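PDB 6U9J: heme utilization carrier protein from Escherichia coli O157:H7, which probably binds heme in the cytosol and carries it, and may take part in anaerobic heme handling that yields anaerobilin. Local coordinates for residues V1-F6 with V30-S35. Numbering follows the deposited sequence.
Sequences VSLQEF and VRNLPS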
ATOM      1  N   VAL A   1      29.393 -11.894  16.456  1.00 67.34           N
ATOM      2  CA  VAL A   1      29.592 -11.977  15.013  1.00 65.55           C
ATOM      3  C   VAL A   1      28.381 -12.606  14.335  1.00 60.69           C
ATOM      4  O   VAL A   1      27.956 -12.156  13.273  1.00 60.80           O
ATOM      5  CB  VAL A   1      30.853 -12.770  14.692  1.00 63.23           C
ATOM      6  N   SER A   2      27.828 -13.646  14.956  1.00 61.70           N
ATOM      7  CA  SER A   2      26.688 -14.343  14.383  1.00 61.20           C
ATOM      8  C   SER A   2      25.419 -13.503  14.528  1.00 56.90           C
ATOM      9  O   SER A   2      25.373 -12.511  15.261  1.00 50.89           O
ATOM     10  CB  SER A   2      26.502 -15.712  15.037  1.00 61.38           C
ATOM     11  OG  SER A   2      25.975 -15.597  16.349  1.00 59.58           O
ATOM     12  N   LEU A   3      24.374 -13.924  13.813  1.00 51.81           N
ATOM     13  CA  LEU A   3      23.164 -13.113  13.723  1.00 45.57           C
ATOM     14  C   LEU A   3      22.470 -12.991  15.072  1.00 36.70           C
ATOM     15  O   LEU A   3      22.093 -11.887  15.488  1.00 42.06           O
ATOM     16  CB  LEU A   3      22.217 -13.701  12.679  1.00 39.23           C
ATOM     17  CG  LEU A   3      20.838 -13.041  12.586  1.00 36.27           C
ATOM     18  CD1 LEU A   3      20.950 -11.582  12.184  1.00 32.47           C
ATOM     19  CD2 LEU A   3      19.953 -13.814  11.606  1.00 31.72           C
ATOM     20  N   GLN A   4      22.293 -14.113  15.776  1.00 42.98           N
ATOM     21  CA  GLN A   4      21.581 -14.066  17.046  1.00 43.19           C
ATOM     22  C   GLN A   4      22.367 -13.267  18.080  1.00 53.54           C
ATOM     23  O   GLN A   4      21.792 -12.471  18.827  1.00 46.83           O
ATOM     24  CB  GLN A   4      21.306 -15.476  17.563  1.00 55.23           C
ATOM     25  CG  GLN A   4      20.118 -15.526  18.515  1.00 57.09           C
ATOM     26  CD  GLN A   4      20.370 -16.362  19.756  1.00 70.45           C
ATOM     27  OE1 GLN A   4      21.112 -17.347  19.726  1.00 83.03           O
ATOM     28  NE2 GLN A   4      19.758 -15.963  20.864  1.00 74.91           N
ATOM     29  N   GLU A   5      23.686 -13.460  18.129  1.00 51.34           N
ATOM     30  CA  GLU A   5      24.510 -12.669  19.039  1.00 49.97           C
ATOM     31  C   GLU A   5      24.413 -11.186  18.709  1.00 43.75           C
ATOM     32  O   GLU A   5      24.291 -10.350  19.612  1.00 44.10           O
ATOM     33  CB  GLU A   5      25.962 -13.152  18.980  1.00 59.26           C
ATOM     34  CG  GLU A   5      26.131 -14.622  19.347  1.00 69.75           C
ATOM     35  CD  GLU A   5      27.576 -15.090  19.274  1.00 85.72           C
ATOM     36  OE1 GLU A   5      27.904 -16.110  19.920  1.00 80.66           O
ATOM     37  OE2 GLU A   5      28.381 -14.444  18.570  1.00 84.18           O
ATOM     38  N   PHE A   6      24.436 -10.842  17.419  1.00 41.01           N
ATOM     39  CA  PHE A   6      24.316  -9.443  17.020  1.00 38.56           C
ATOM     40  C   PHE A   6      22.993  -8.840  17.481  1.00 46.41           C
ATOM     41  O   PHE A   6      22.948  -7.675  17.892  1.00 35.92           O
ATOM     42  CB  PHE A   6      24.460  -9.325  15.504  1.00 29.43           C
ATOM     43  CG  PHE A   6      24.279  -7.925  14.979  1.00 41.19           C
ATOM     44  CD1 PHE A   6      25.241  -6.955  15.206  1.00 40.21           C
ATOM     45  CD2 PHE A   6      23.148  -7.581  14.250  1.00 42.11           C
ATOM     46  CE1 PHE A   6      25.078  -5.667  14.727  1.00 41.53           C
ATOM     47  CE2 PHE A   6      22.978  -6.296  13.767  1.00 37.53           C
ATOM     48  CZ  PHE A   6      23.946  -5.338  14.003  1.00 50.46           C
ATOM     49  N   VAL A  30      13.966 -11.867  12.193  1.00 22.01           N
ATOM     50  CA  VAL A  30      12.923 -11.761  13.206  1.00 22.76           C
ATOM     51  C   VAL A  30      12.961 -12.954  14.153  1.00 22.80           C
ATOM     52  O   VAL A  30      12.727 -12.811  15.358  1.00 24.00           O
ATOM     53  CB  VAL A  30      11.549 -11.602  12.525  1.00 18.87           C
ATOM     54  CG1 VAL A  30      10.435 -11.898  13.507  1.00 22.44           C
ATOM     55  CG2 VAL A  30      11.418 -10.178  11.982  1.00 20.40           C
ATOM     56  N   ARG A  31      13.238 -14.151  13.624  1.00 23.45           N
ATOM     57  CA  ARG A  31      13.310 -15.341  14.467  1.00 25.98           C
ATOM     58  C   ARG A  31      14.380 -15.213  15.536  1.00 32.14           C
ATOM     59  O   ARG A  31      14.234 -15.768  16.629  1.00 35.58           O
ATOM     60  CB  ARG A  31      13.607 -16.572  13.615  1.00 27.03           C
ATOM     61  CG  ARG A  31      12.469 -17.031  12.746  1.00 27.27           C
ATOM     62  CD  ARG A  31      12.827 -18.373  12.134  1.00 31.60           C
ATOM     63  NE  ARG A  31      11.833 -18.825  11.173  1.00 29.64           N
ATOM     64  CZ  ARG A  31      10.716 -19.467  11.499  1.00 31.59           C
ATOM     65  NH1 ARG A  31       9.878 -19.846  10.547  1.00 34.19           N
ATOM     66  NH2 ARG A  31      10.440 -19.730  12.772  1.00 34.33           N
ATOM     67  N   ASN A  32      15.455 -14.492  15.239  1.00 30.42           N
ATOM     68  CA  ASN A  32      16.597 -14.379  16.132  1.00 29.07           C
ATOM     69  C   ASN A  32      16.526 -13.163  17.042  1.00 31.76           C
ATOM     70  O   ASN A  32      17.467 -12.917  17.805  1.00 31.75           O
ATOM     71  CB  ASN A  32      17.884 -14.363  15.311  1.00 31.99           C
ATOM     72  CG  ASN A  32      18.214 -15.723  14.746  1.00 38.67           C
ATOM     73  OD1 ASN A  32      18.700 -16.599  15.462  1.00 41.82           O
ATOM     74  ND2 ASN A  32      17.940 -15.917  13.464  1.00 40.40           N
ATOM     75  N   LEU A  33      15.430 -12.413  16.995  1.00 28.93           N
ATOM     76  CA  LEU A  33      15.230 -11.307  17.915  1.00 29.56           C
ATOM     77  C   LEU A  33      15.050 -11.823  19.343  1.00 26.98           C
ATOM     78  O   LEU A  33      14.607 -12.954  19.556  1.00 34.02           O
ATOM     79  CB  LEU A  33      13.999 -10.496  17.509  1.00 22.36           C
ATOM     80  CG  LEU A  33      14.142  -9.586  16.290  1.00 25.86           C
ATOM     81  CD1 LEU A  33      12.791  -9.000  15.907  1.00 25.91           C
ATOM     82  CD2 LEU A  33      15.155  -8.484  16.568  1.00 27.36           C
ATOM     83  N   PRO A  34      15.385 -11.006  20.346  1.00 31.84           N
ATOM     84  CA  PRO A  34      15.133 -11.431  21.732  1.00 33.23           C
ATOM     85  C   PRO A  34      13.658 -11.521  22.083  1.00 37.03           C
ATOM     86  O   PRO A  34      13.301 -12.295  22.978  1.00 37.89           O
ATOM     87  CB  PRO A  34      15.844 -10.360  22.571  1.00 33.66           C
ATOM     88  CG  PRO A  34      16.088  -9.216  21.648  1.00 38.21           C
ATOM     89  CD  PRO A  34      16.207  -9.788  20.269  1.00 30.98           C
ATOM     90  N   SER A  35      12.782 -10.758  21.419  1.00 31.43           N
ATOM     91  CA  SER A  35      11.370 -10.707  21.797  1.00 32.39           C
ATOM     92  C   SER A  35      10.505 -10.825  20.541  1.00 25.62           C
ATOM     93  O   SER A  35       9.999  -9.816  20.035  1.00 26.37           O
ATOM     94  CB  SER A  35      11.065  -9.429  22.561  1.00 31.11           C
ATOM     95  OG  SER A  35       9.715  -9.410  22.988  1.00 38.38           O
TER
HETATM   96  O   HOH W   1      18.848 -12.557  19.978  1.00 41.83           O
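Asn32 packs its side-chain amide against Leu3 and Gln4 in a small, water-bridged surface contact between the first helix, 3-7, and the turn that leaves helix 26-31. It belongs to the N-terminal helical region of the ChuX/HutX fold, where three short helices precede strand 36-40, an edge strand of the six-stranded antiparallel sheet within the chain. The two backbones come closest at Gln4 and Asn32, whose CA atoms are 5.1 Å apart, and 158 Å² of surface is buried in all.

The amide of Asn32 spans two neighbouring residues of the first helical turn. Its ND2 meets the methyl CD2 of Leu3 at 3.5 Å, while its OD1 lies 3.5 Å from both CB and CG of Gln4, so the polar group rests on aliphatic carbon at both ends. With CG beside the backbone N and anti to the carbonyl carbon (chi1 -73°), the amide is turned away from Asn32 O, and the side chain crosses those of Leu3 and Gln4 at roughly right angles. The ND2 group is also hydrogen-bonded to the main-chain carbonyl of Glu28, in helix 26-31, which restrains the rotation of the amide. Leu3 reaches on to Val18 and Tyr22, so the same side chain packs against helix 15-22 and against Asn32. Ser2 occupies the N-cap position of helix 3-7, whose opening turn is closed by a 2.9 Å bond from Phe6 N to Ser2 O.

Polar linkage between the segments runs through one water, which donates to both main-chain carbonyls: 3.2 Å to Gln4 O and 2.6 Å to Asn32 O.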